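Local atomic coordinates of uncharacterized protein (Staphylococcus aureus, PDB entry 3P8A), a protein that is of unknown function but has a glyoxalase-like domain of the VOC family, and so may bind or convert a small molecule. Residues I28-D33 against A266-E271; K163-I168 against S243-V248; T58-G63 against Y69-D74. One frame throughout, in Å; residues are numbered along the deposited sequence.

Contact 1 (I28-D33 against A266-E271); sequences IIHYID and AIYRFE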
loop_
_atom_site.group_PDB
_atom_site.type_symbol
_atom_site.label_atom_id
_atom_site.label_comp_id
_atom_site.label_asym_id
_atom_site.label_seq_id
_atom_site.Cartn_x
_atom_site.Cartn_y
_atom_site.Cartn_z
ATOM N N ILE A 28 -1.069 2.672 -1.671
ATOM C CA ILE A 28 -2.019 1.681 -1.219
ATOM C C ILE A 28 -2.387 0.852 -2.445
ATOM O O ILE A 28 -2.527 1.401 -3.533
ATOM C CB ILE A 28 -3.265 2.290 -0.480
ATOM C CG1 ILE A 28 -4.179 1.177 0.071
ATOM C CG2 ILE A 28 -4.037 3.335 -1.320
ATOM C CD1 ILE A 28 -5.086 1.627 1.228
ATOM N N ILE A 29 -2.522 -0.455 -2.278
ATOM C CA ILE A 29 -2.864 -1.357 -3.375
ATOM C C ILE A 29 -4.297 -1.739 -3.316
ATOM O O ILE A 29 -4.759 -2.271 -2.302
ATOM C CB ILE A 29 -1.957 -2.615 -3.404
ATOM C CG1 ILE A 29 -0.473 -2.215 -3.491
ATOM C CG2 ILE A 29 -2.329 -3.568 -4.564
ATOM C CD1 ILE A 29 0.329 -2.892 -2.491
ATOM N N HIS A 30 -4.986 -1.540 -4.444
ATOM C CA HIS A 30 -6.369 -1.935 -4.621
ATOM C C HIS A 30 -6.465 -2.960 -5.769
ATOM O O HIS A 30 -6.219 -2.605 -6.929
ATOM C CB HIS A 30 -7.252 -0.698 -4.857
ATOM C CG HIS A 30 -8.730 -0.974 -4.959
ATOM N ND1 HIS A 30 -9.636 0.053 -5.195
ATOM C CD2 HIS A 30 -9.411 -2.144 -4.870
ATOM C CE1 HIS A 30 -10.831 -0.522 -5.232
ATOM N NE2 HIS A 30 -10.746 -1.847 -5.043
ATOM N N TYR A 31 -6.844 -4.223 -5.443
ATOM C CA TYR A 31 -7.044 -5.272 -6.439
ATOM C C TYR A 31 -8.416 -5.084 -7.103
ATOM O O TYR A 31 -9.426 -5.084 -6.418
ATOM C CB TYR A 31 -6.848 -6.705 -5.872
ATOM C CG TYR A 31 -7.393 -7.800 -6.776
ATOM C CD1 TYR A 31 -8.337 -8.711 -6.309
ATOM C CD2 TYR A 31 -7.022 -7.878 -8.118
ATOM C CE1 TYR A 31 -8.866 -9.700 -7.141
ATOM C CE2 TYR A 31 -7.610 -8.801 -8.981
ATOM C CZ TYR A 31 -8.514 -9.726 -8.480
ATOM O OH TYR A 31 -9.062 -10.661 -9.318
ATOM N N ILE A 32 -8.422 -4.864 -8.439
ATOM C CA ILE A 32 -9.626 -4.647 -9.253
ATOM C C ILE A 32 -9.640 -5.617 -10.422
ATOM O O ILE A 32 -8.744 -5.568 -11.253
ATOM C CB ILE A 32 -9.754 -3.156 -9.722
ATOM C CG1 ILE A 32 -10.060 -2.242 -8.521
ATOM C CG2 ILE A 32 -10.855 -2.999 -10.807
ATOM C CD1 ILE A 32 -10.109 -0.769 -8.805
ATOM N N ASP A 33 -10.664 -6.475 -10.501
ATOM C CA ASP A 33 -10.795 -7.410 -11.619
ATOM C C ASP A 33 -11.200 -6.599 -12.864
ATOM O O ASP A 33 -11.935 -5.637 -12.717
ATOM C CB ASP A 33 -11.880 -8.455 -11.310
ATOM C CG ASP A 33 -12.207 -9.346 -12.488
ATOM O OD1 ASP A 33 -11.294 -10.032 -12.979
ATOM O OD2 ASP A 33 -13.380 -9.373 -12.899
ATOM N N ALA A 266 -13.339 -1.726 -1.839
ATOM C CA ALA A 266 -12.604 -0.689 -1.126
ATOM C C ALA A 266 -13.474 0.542 -0.846
ATOM O O ALA A 266 -14.512 0.732 -1.485
ATOM C CB ALA A 266 -11.357 -0.296 -1.910
ATOM N N ILE A 267 -13.111 1.320 0.179
ATOM C CA ILE A 267 -13.874 2.517 0.542
ATOM C C ILE A 267 -12.968 3.714 0.432
ATOM O O ILE A 267 -11.912 3.742 1.064
ATOM C CB ILE A 267 -14.560 2.438 1.935
ATOM C CG1 ILE A 267 -15.418 1.155 2.059
ATOM C CG2 ILE A 267 -15.402 3.722 2.226
ATOM C CD1 ILE A 267 -15.698 0.759 3.437
ATOM N N TYR A 268 -13.350 4.667 -0.420
ATOM C CA TYR A 268 -12.603 5.916 -0.569
ATOM C C TYR A 268 -13.473 6.980 0.087
ATOM O O TYR A 268 -14.578 7.216 -0.387
ATOM C CB TYR A 268 -12.342 6.233 -2.048
ATOM C CG TYR A 268 -11.407 5.251 -2.733
ATOM C CD1 TYR A 268 -10.055 5.548 -2.901
ATOM C CD2 TYR A 268 -11.873 4.027 -3.208
ATOM C CE1 TYR A 268 -9.186 4.645 -3.519
ATOM C CE2 TYR A 268 -11.012 3.116 -3.826
ATOM C CZ TYR A 268 -9.672 3.437 -3.993
ATOM O OH TYR A 268 -8.823 2.542 -4.610
ATOM N N ARG A 269 -13.028 7.544 1.230
ATOM C CA ARG A 269 -13.766 8.598 1.945
ATOM C C ARG A 269 -13.145 9.944 1.622
ATOM O O ARG A 269 -11.922 10.083 1.691
ATOM C CB ARG A 269 -13.759 8.355 3.468
ATOM C CG ARG A 269 -14.568 7.144 3.916
ATOM C CD ARG A 269 -14.368 6.768 5.384
ATOM N NE ARG A 269 -14.828 7.812 6.310
ATOM C CZ ARG A 269 -14.764 7.739 7.639
ATOM N NH1 ARG A 269 -14.268 6.658 8.232
ATOM N NH2 ARG A 269 -15.186 8.752 8.387
ATOM N N PHE A 270 -13.972 10.936 1.255
ATOM C CA PHE A 270 -13.496 12.272 0.910
ATOM C C PHE A 270 -14.041 13.275 1.880
ATOM O O PHE A 270 -15.238 13.262 2.192
ATOM C CB PHE A 270 -13.854 12.650 -0.531
ATOM C CG PHE A 270 -13.241 11.754 -1.587
ATOM C CD1 PHE A 270 -12.067 12.119 -2.237
ATOM C CD2 PHE A 270 -13.820 10.527 -1.908
ATOM C CE1 PHE A 270 -11.499 11.281 -3.211
ATOM C CE2 PHE A 270 -13.252 9.695 -2.880
ATOM C CZ PHE A 270 -12.115 10.094 -3.544
ATOM N N GLU A 271 -13.158 14.134 2.397
ATOM C CA GLU A 271 -13.557 15.138 3.374
ATOM C C GLU A 271 -13.079 16.532 2.987
ATOM O O GLU A 271 -11.968 16.666 2.461
ATOM C CB GLU A 271 -13.079 14.735 4.789
ATOM C CG GLU A 271 -13.748 13.454 5.277
ATOM C CD GLU A 271 -13.459 12.933 6.673
ATOM O OE1 GLU A 271 -12.689 13.582 7.420
ATOM O OE2 GLU A 271 -14.015 11.865 7.018
#
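His30 and Tyr268 meet through a hydrogen bond between His30 ND1 and Tyr268 OH, 2.7 Å long. His30 sits on strand 24-31 and Tyr268 on strand 266-272. The phenol reaches the imidazole at its rim, and ND1 in turn lies in the plane of the tyrosine ring. Neither ring lies over the other. Their centroids are 5.7 Å apart and the planes are turned by 37°. His30 CG is trans to the backbone N (chi1 -176°), which carries the ring across to the second strand.

Ala266 closes one face of the imidazole. Its CB sits over the rim nearest CE1, with Ala266 CB to His30 CE1 at 3.4 Å, a CH-pi contact. On the opposite face Ile32 CG1 lies over the ring centre, 3.6 Å above the plane. The imidazole is thus sandwiched between two aliphatic groups. Its other nitrogen, NE2, is hydrogen-bonded to the carbonyl of Arg264. With both nitrogens engaged, the rotation of the buried ring is fixed. Phe107 meets both the His30 and Tyr268 rings edge-to-face. The contact joins the two mixed beta sheets of the chain, an arrangement consistent with the VOC (glyoxalase-like) fold, in which two beta-sheet modules pack together.

Contact 2 (K163-I168 against S243-V248); sequences KPPFFI and SKYHSV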
loop_
_atom_site.group_PDB
_atom_site.type_symbol
_atom_site.label_atom_id
_atom_site.label_comp_id
_atom_site.label_asym_id
_atom_site.label_seq_id
_atom_site.Cartn_x
_atom_site.Cartn_y
_atom_site.Cartn_z
ATOM N N LYS A 163 -2.019 -8.326 6.547
ATOM C CA LYS A 163 -0.799 -8.534 5.773
ATOM C C LYS A 163 0.145 -7.391 6.110
ATOM O O LYS A 163 -0.275 -6.227 6.043
ATOM C CB LYS A 163 -1.069 -8.568 4.258
ATOM C CG LYS A 163 0.134 -9.056 3.461
ATOM C CD LYS A 163 0.173 -10.556 3.409
ATOM C CE LYS A 163 1.231 -11.035 2.452
ATOM N NZ LYS A 163 1.141 -12.513 2.322
ATOM N N PRO A 164 1.396 -7.696 6.547
ATOM C CA PRO A 164 2.307 -6.616 6.920
ATOM C C PRO A 164 2.590 -5.644 5.784
ATOM O O PRO A 164 2.910 -6.077 4.672
ATOM C CB PRO A 164 3.608 -7.365 7.306
ATOM C CG PRO A 164 3.148 -8.724 7.721
ATOM C CD PRO A 164 2.042 -9.017 6.731
ATOM N N PRO A 165 2.559 -4.329 6.068
ATOM C CA PRO A 165 3.007 -3.348 5.065
ATOM C C PRO A 165 4.446 -3.682 4.645
ATOM O O PRO A 165 5.206 -4.269 5.429
ATOM C CB PRO A 165 2.983 -2.021 5.832
ATOM C CG PRO A 165 1.980 -2.230 6.901
ATOM C CD PRO A 165 2.169 -3.657 7.328
ATOM N N PHE A 166 4.802 -3.346 3.404
ATOM C CA PHE A 166 6.117 -3.655 2.859
ATOM C C PHE A 166 6.848 -2.380 2.481
ATOM O O PHE A 166 6.267 -1.296 2.556
ATOM C CB PHE A 166 6.025 -4.670 1.706
ATOM C CG PHE A 166 5.257 -4.192 0.500
ATOM C CD1 PHE A 166 3.872 -4.281 0.458
ATOM C CD2 PHE A 166 5.922 -3.690 -0.615
ATOM C CE1 PHE A 166 3.167 -3.851 -0.665
ATOM C CE2 PHE A 166 5.213 -3.276 -1.742
ATOM C CZ PHE A 166 3.843 -3.367 -1.764
ATOM N N PHE A 167 8.145 -2.503 2.159
ATOM C CA PHE A 167 9.003 -1.350 1.920
ATOM C C PHE A 167 9.410 -1.223 0.472
ATOM O O PHE A 167 9.589 -2.225 -0.209
ATOM C CB PHE A 167 10.280 -1.476 2.788
ATOM C CG PHE A 167 10.040 -1.636 4.276
ATOM C CD1 PHE A 167 9.975 -0.526 5.108
ATOM C CD2 PHE A 167 9.952 -2.901 4.851
ATOM C CE1 PHE A 167 9.766 -0.673 6.488
ATOM C CE2 PHE A 167 9.730 -3.046 6.224
ATOM C CZ PHE A 167 9.679 -1.924 7.040
ATOM N N ILE A 168 9.605 0.010 0.030
ATOM C CA ILE A 168 10.034 0.324 -1.310
ATOM C C ILE A 168 11.178 1.336 -1.294
ATOM O O ILE A 168 11.147 2.324 -0.563
ATOM C CB ILE A 168 8.856 0.816 -2.235
ATOM C CG1 ILE A 168 9.274 0.832 -3.739
ATOM C CG2 ILE A 168 8.273 2.197 -1.789
ATOM C CD1 ILE A 168 8.038 0.829 -4.733
ATOM N N SER A 243 -10.691 -8.839 9.208
ATOM C CA SER A 243 -9.300 -8.399 9.267
ATOM C C SER A 243 -8.927 -7.938 7.848
ATOM O O SER A 243 -8.698 -8.764 6.957
ATOM C CB SER A 243 -8.365 -9.490 9.779
ATOM O OG SER A 243 -8.446 -9.602 11.189
ATOM N N LYS A 244 -8.895 -6.617 7.626
ATOM C CA LYS A 244 -8.574 -6.067 6.300
ATOM C C LYS A 244 -8.256 -4.578 6.263
ATOM O O LYS A 244 -8.699 -3.816 7.129
ATOM C CB LYS A 244 -9.725 -6.393 5.288
ATOM C CG LYS A 244 -11.068 -5.751 5.612
ATOM C CD LYS A 244 -12.044 -6.044 4.483
ATOM C CE LYS A 244 -13.261 -5.174 4.516
ATOM N NZ LYS A 244 -14.214 -5.563 3.439
ATOM N N TYR A 245 -7.559 -4.159 5.195
ATOM C CA TYR A 245 -7.323 -2.762 4.832
ATOM C C TYR A 245 -8.704 -2.346 4.324
ATOM O O TYR A 245 -9.204 -2.913 3.348
ATOM C CB TYR A 245 -6.245 -2.676 3.734
ATOM C CG TYR A 245 -4.867 -2.944 4.292
ATOM C CD1 TYR A 245 -4.137 -1.933 4.912
ATOM C CD2 TYR A 245 -4.308 -4.221 4.244
ATOM C CE1 TYR A 245 -2.886 -2.185 5.472
ATOM C CE2 TYR A 245 -3.071 -4.494 4.835
ATOM C CZ TYR A 245 -2.363 -3.468 5.439
ATOM O OH TYR A 245 -1.143 -3.711 6.008
ATOM N N HIS A 246 -9.371 -1.486 5.085
ATOM C CA HIS A 246 -10.762 -1.135 4.912
ATOM C C HIS A 246 -11.079 0.119 4.119
ATOM O O HIS A 246 -11.909 0.076 3.221
ATOM C CB HIS A 246 -11.407 -1.094 6.305
ATOM C CG HIS A 246 -12.849 -0.693 6.326
ATOM N ND1 HIS A 246 -13.856 -1.616 6.074
ATOM C CD2 HIS A 246 -13.412 0.490 6.680
ATOM C CE1 HIS A 246 -14.996 -0.967 6.272
ATOM N NE2 HIS A 246 -14.782 0.313 6.618
ATOM N N SER A 247 -10.481 1.235 4.479
ATOM C CA SER A 247 -10.787 2.496 3.847
ATOM C C SER A 247 -9.641 3.480 3.905
ATOM O O SER A 247 -8.704 3.318 4.685
ATOM C CB SER A 247 -12.041 3.111 4.482
ATOM O OG SER A 247 -11.792 3.661 5.763
ATOM N N VAL A 248 -9.716 4.484 3.057
ATOM C CA VAL A 248 -8.727 5.557 2.980
ATOM C C VAL A 248 -9.507 6.881 3.076
ATOM O O VAL A 248 -10.601 7.004 2.501
ATOM C CB VAL A 248 -7.785 5.422 1.732
ATOM C CG1 VAL A 248 -8.508 5.708 0.409
ATOM C CG2 VAL A 248 -6.535 6.295 1.870
#
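Tyr245 spends its hydroxyl on a backbone carbonyl of the other sheet: Tyr245 OH donates to Lys163 O at 2.7 Å. The C=O...O angle is 178°, so the hydroxyl lies almost exactly along the C=O axis. This is the one hydrogen bond between the two segments. It links the two mixed sheets of the VOC-like fold, one containing strand 166-170 and the other strand 244-252.

The backbones themselves stay apart. The nearest CA atoms, those of Lys163 and Lys244, are 8.2 Å from each other, and the tyrosine side chain spans the gap. Its CB points at the opposite segment. Its CG lies beside the backbone N and trans to the carbonyl carbon (chi1 -74°), and the ring then runs outward to Lys163. The carbonyl oxygen lies in the plane of the ring, at its edge.

Lys163 is followed by Pro164 and Pro165, and strand 166-170 starts directly after them. Both peptide bonds to the prolines are trans, and the pair has the extended backbone of the polyproline II conformation. Neither proline has an N-H to give, while Pro164 O accepts a bond from Asn109 ND2. The amine of Lys163 leads away from the contact and is hydrogen-bonded to Gly91 O.

Trp208, on helix 201-212, touches both Tyr245 and Pro165. On its own strand, Tyr245 is followed by a classic beta bulge at His246 and Ser247. The pyrrolidine ring of Pro165 is set at a slant to the tyrosine, and its CD and CG each lie 3.6 Å from Tyr245 OH.

Contact 3 (T58-G63 against Y69-D74); sequences TFNKLG and YIELLD. With GOL (glycerol), chain C.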
loop_
_atom_site.group_PDB
_atom_site.type_symbol
_atom_site.label_atom_id
_atom_site.label_comp_id
_atom_site.label_asym_id
_atom_site.label_seq_id
_atom_site.Cartn_x
_atom_site.Cartn_y
_atom_site.Cartn_z
ATOM N N THR A 58 1.088 -9.483 -13.402
ATOM C CA THR A 58 0.143 -8.434 -12.986
ATOM C C THR A 58 0.437 -7.139 -13.724
ATOM O O THR A 58 1.539 -6.976 -14.258
ATOM C CB THR A 58 0.194 -8.201 -11.461
ATOM O OG1 THR A 58 1.547 -7.988 -11.033
ATOM C CG2 THR A 58 -0.447 -9.317 -10.662
ATOM N N PHE A 59 -0.549 -6.218 -13.752
ATOM C CA PHE A 59 -0.430 -4.877 -14.341
ATOM C C PHE A 59 -1.181 -3.889 -13.483
ATOM O O PHE A 59 -2.084 -4.276 -12.738
ATOM C CB PHE A 59 -0.945 -4.825 -15.797
ATOM C CG PHE A 59 -2.400 -5.180 -15.995
ATOM C CD1 PHE A 59 -2.814 -6.509 -16.015
ATOM C CD2 PHE A 59 -3.348 -4.189 -16.221
ATOM C CE1 PHE A 59 -4.158 -6.834 -16.206
ATOM C CE2 PHE A 59 -4.699 -4.515 -16.414
ATOM C CZ PHE A 59 -5.093 -5.833 -16.408
ATOM N N ASN A 60 -0.867 -2.616 -13.631
ATOM C CA ASN A 60 -1.490 -1.602 -12.790
ATOM C C ASN A 60 -1.946 -0.327 -13.512
ATOM O O ASN A 60 -1.665 -0.141 -14.696
ATOM C CB ASN A 60 -0.551 -1.282 -11.578
ATOM C CG ASN A 60 0.843 -0.780 -11.928
ATOM O OD1 ASN A 60 1.168 -0.490 -13.084
ATOM N ND2 ASN A 60 1.709 -0.655 -10.948
ATOM N N LYS A 61 -2.670 0.524 -12.789
ATOM C CA LYS A 61 -3.145 1.844 -13.197
ATOM C C LYS A 61 -2.918 2.644 -11.968
ATOM O O LYS A 61 -3.091 2.124 -10.862
ATOM C CB LYS A 61 -4.632 1.866 -13.564
ATOM C CG LYS A 61 -4.953 1.421 -14.972
ATOM C CD LYS A 61 -6.390 1.799 -15.275
ATOM C CE LYS A 61 -6.865 1.276 -16.604
ATOM N NZ LYS A 61 -8.333 1.464 -16.741
ATOM N N LEU A 62 -2.461 3.883 -12.135
ATOM C CA LEU A 62 -2.052 4.700 -11.002
ATOM C C LEU A 62 -2.817 5.973 -10.841
ATOM O O LEU A 62 -3.056 6.685 -11.806
ATOM C CB LEU A 62 -0.536 4.977 -11.105
ATOM C CG LEU A 62 0.321 3.750 -11.508
ATOM C CD1 LEU A 62 1.620 4.157 -12.147
ATOM C CD2 LEU A 62 0.547 2.816 -10.322
ATOM N N GLY A 63 -3.259 6.206 -9.612
ATOM C CA GLY A 63 -3.939 7.413 -9.180
ATOM C C GLY A 63 -2.964 8.226 -8.350
ATOM O O GLY A 63 -2.831 8.002 -7.142
ATOM N N TYR A 69 0.496 7.608 -3.957
ATOM C CA TYR A 69 -0.494 7.275 -4.969
ATOM C C TYR A 69 -1.331 6.083 -4.604
ATOM O O TYR A 69 -1.078 5.417 -3.608
ATOM C CB TYR A 69 0.187 7.047 -6.344
ATOM C CG TYR A 69 1.208 5.934 -6.396
ATOM C CD1 TYR A 69 0.895 4.703 -6.964
ATOM C CD2 TYR A 69 2.509 6.127 -5.923
ATOM C CE1 TYR A 69 1.840 3.677 -7.034
ATOM C CE2 TYR A 69 3.464 5.110 -5.996
ATOM C CZ TYR A 69 3.120 3.884 -6.541
ATOM O OH TYR A 69 4.051 2.882 -6.615
ATOM N N ILE A 70 -2.331 5.821 -5.438
ATOM C CA ILE A 70 -3.179 4.647 -5.352
ATOM C C ILE A 70 -2.729 3.744 -6.487
ATOM O O ILE A 70 -2.715 4.175 -7.648
ATOM C CB ILE A 70 -4.689 4.998 -5.493
ATOM C CG1 ILE A 70 -5.126 6.026 -4.412
ATOM C CG2 ILE A 70 -5.523 3.705 -5.399
ATOM C CD1 ILE A 70 -6.415 6.832 -4.760
ATOM N N GLU A 71 -2.373 2.496 -6.157
ATOM C CA GLU A 71 -2.019 1.514 -7.150
ATOM C C GLU A 71 -3.201 0.590 -7.341
ATOM O O GLU A 71 -3.579 -0.136 -6.425
ATOM C CB GLU A 71 -0.746 0.737 -6.781
ATOM C CG GLU A 71 -0.281 -0.165 -7.920
ATOM C CD GLU A 71 0.772 -1.199 -7.581
ATOM O OE1 GLU A 71 0.964 -1.481 -6.378
ATOM O OE2 GLU A 71 1.355 -1.782 -8.523
ATOM N N LEU A 72 -3.816 0.643 -8.524
ATOM C CA LEU A 72 -4.908 -0.269 -8.858
ATOM C C LEU A 72 -4.210 -1.415 -9.544
ATOM O O LEU A 72 -3.407 -1.176 -10.427
ATOM C CB LEU A 72 -5.934 0.375 -9.787
ATOM C CG LEU A 72 -6.575 1.675 -9.355
ATOM C CD1 LEU A 72 -7.733 1.940 -10.213
ATOM C CD2 LEU A 72 -7.009 1.663 -7.861
ATOM N N LEU A 73 -4.441 -2.626 -9.102
ATOM C CA LEU A 73 -3.706 -3.788 -9.570
ATOM C C LEU A 73 -4.612 -4.874 -10.075
ATOM O O LEU A 73 -5.652 -5.127 -9.481
ATOM C CB LEU A 73 -2.790 -4.292 -8.396
ATOM C CG LEU A 73 -1.767 -5.437 -8.674
ATOM C CD1 LEU A 73 -0.600 -4.953 -9.580
ATOM C CD2 LEU A 73 -1.215 -6.001 -7.376
ATOM N N ASP A 74 -4.215 -5.538 -11.191
ATOM C CA ASP A 74 -4.952 -6.678 -11.733
ATOM C C ASP A 74 -3.970 -7.739 -12.265
ATOM O O ASP A 74 -2.790 -7.466 -12.404
ATOM C CB ASP A 74 -5.931 -6.227 -12.822
ATOM C CG ASP A 74 -7.031 -7.214 -13.254
ATOM O OD1 ASP A 74 -7.209 -8.271 -12.572
ATOM O OD2 ASP A 74 -7.774 -6.885 -14.194
HETATM C C1 GOL C . 3.498 0.791 -8.836
HETATM O O1 GOL C . 4.220 1.888 -9.199
HETATM C C2 GOL C . 4.519 -0.278 -8.805
HETATM O O2 GOL C . 4.337 -0.976 -10.020
HETATM C C3 GOL C . 4.297 -1.098 -7.536
HETATM O O3 GOL C . 3.879 -2.466 -7.785
#
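Glu71 and Asn60 are joined across an antiparallel beta hairpin made of strands 58-64 and 69-75. Their side chains share one face of the sheet with Leu62 and Leu73. Glu71 CB lies 4.3 Å from Leu62 CD2. CG is trans to the backbone N (chi1 -172°), and the chain stays extended beyond it. Here Glu71 CG packs against Asn60 CB at 3.8 Å and also touches Leu62 CD2. The carboxyl carbon CD approaches C3 and O3 of a bound glycerol, probably from the crystallisation liquor. OE1 turns toward Ile29 on the neighbouring strand.

OE2 carries the polar contacts. Asn60 ND2 donates to Glu71 OE2 at 2.7 Å, meeting its anti side 20° out of the carboxylate plane. Glycerol O3 also donates to Glu71 OE2, again at 2.7 Å, and glycerol O2 adds a weak bond. Asn60 OD1 is held by Gly51 N, which fixes the amide. The glycerol is also hydrogen-bonded to Arg139 and His53. This face may therefore form a ligand pocket. Within the hairpin, paired backbone bonds join Phe59 with Asp74, Lys61 with Leu72 and Gly63 with Ile70. At the far end of the glycerol, Tyr69 OH is hydrogen-bonded to O1 at 2.8 Å.

Overall arrangement
Contacts 1 and 2 both bridge the two mixed sheets, while contact 3 lies wholly within the sheet that holds strands 24-31 and 69-75. The centres of contact 1 and contact 2 are about 12 Å apart. Those of contact 1 and contact 3 are about 11 Å apart, and those of contact 2 and contact 3 about 15 Å. Along the chain, contact 1 spans both others: the hairpin of contact 3 closes first, then contact 2 opens. Strands 24-31 and 69-75 are neighbours, with His30 bonded through its backbone to Glu71 and Leu73. In the other sheet, strands 266-272 and 244-252 are neighbours. The early and late parts of the chain are thereby packed into one compact unit.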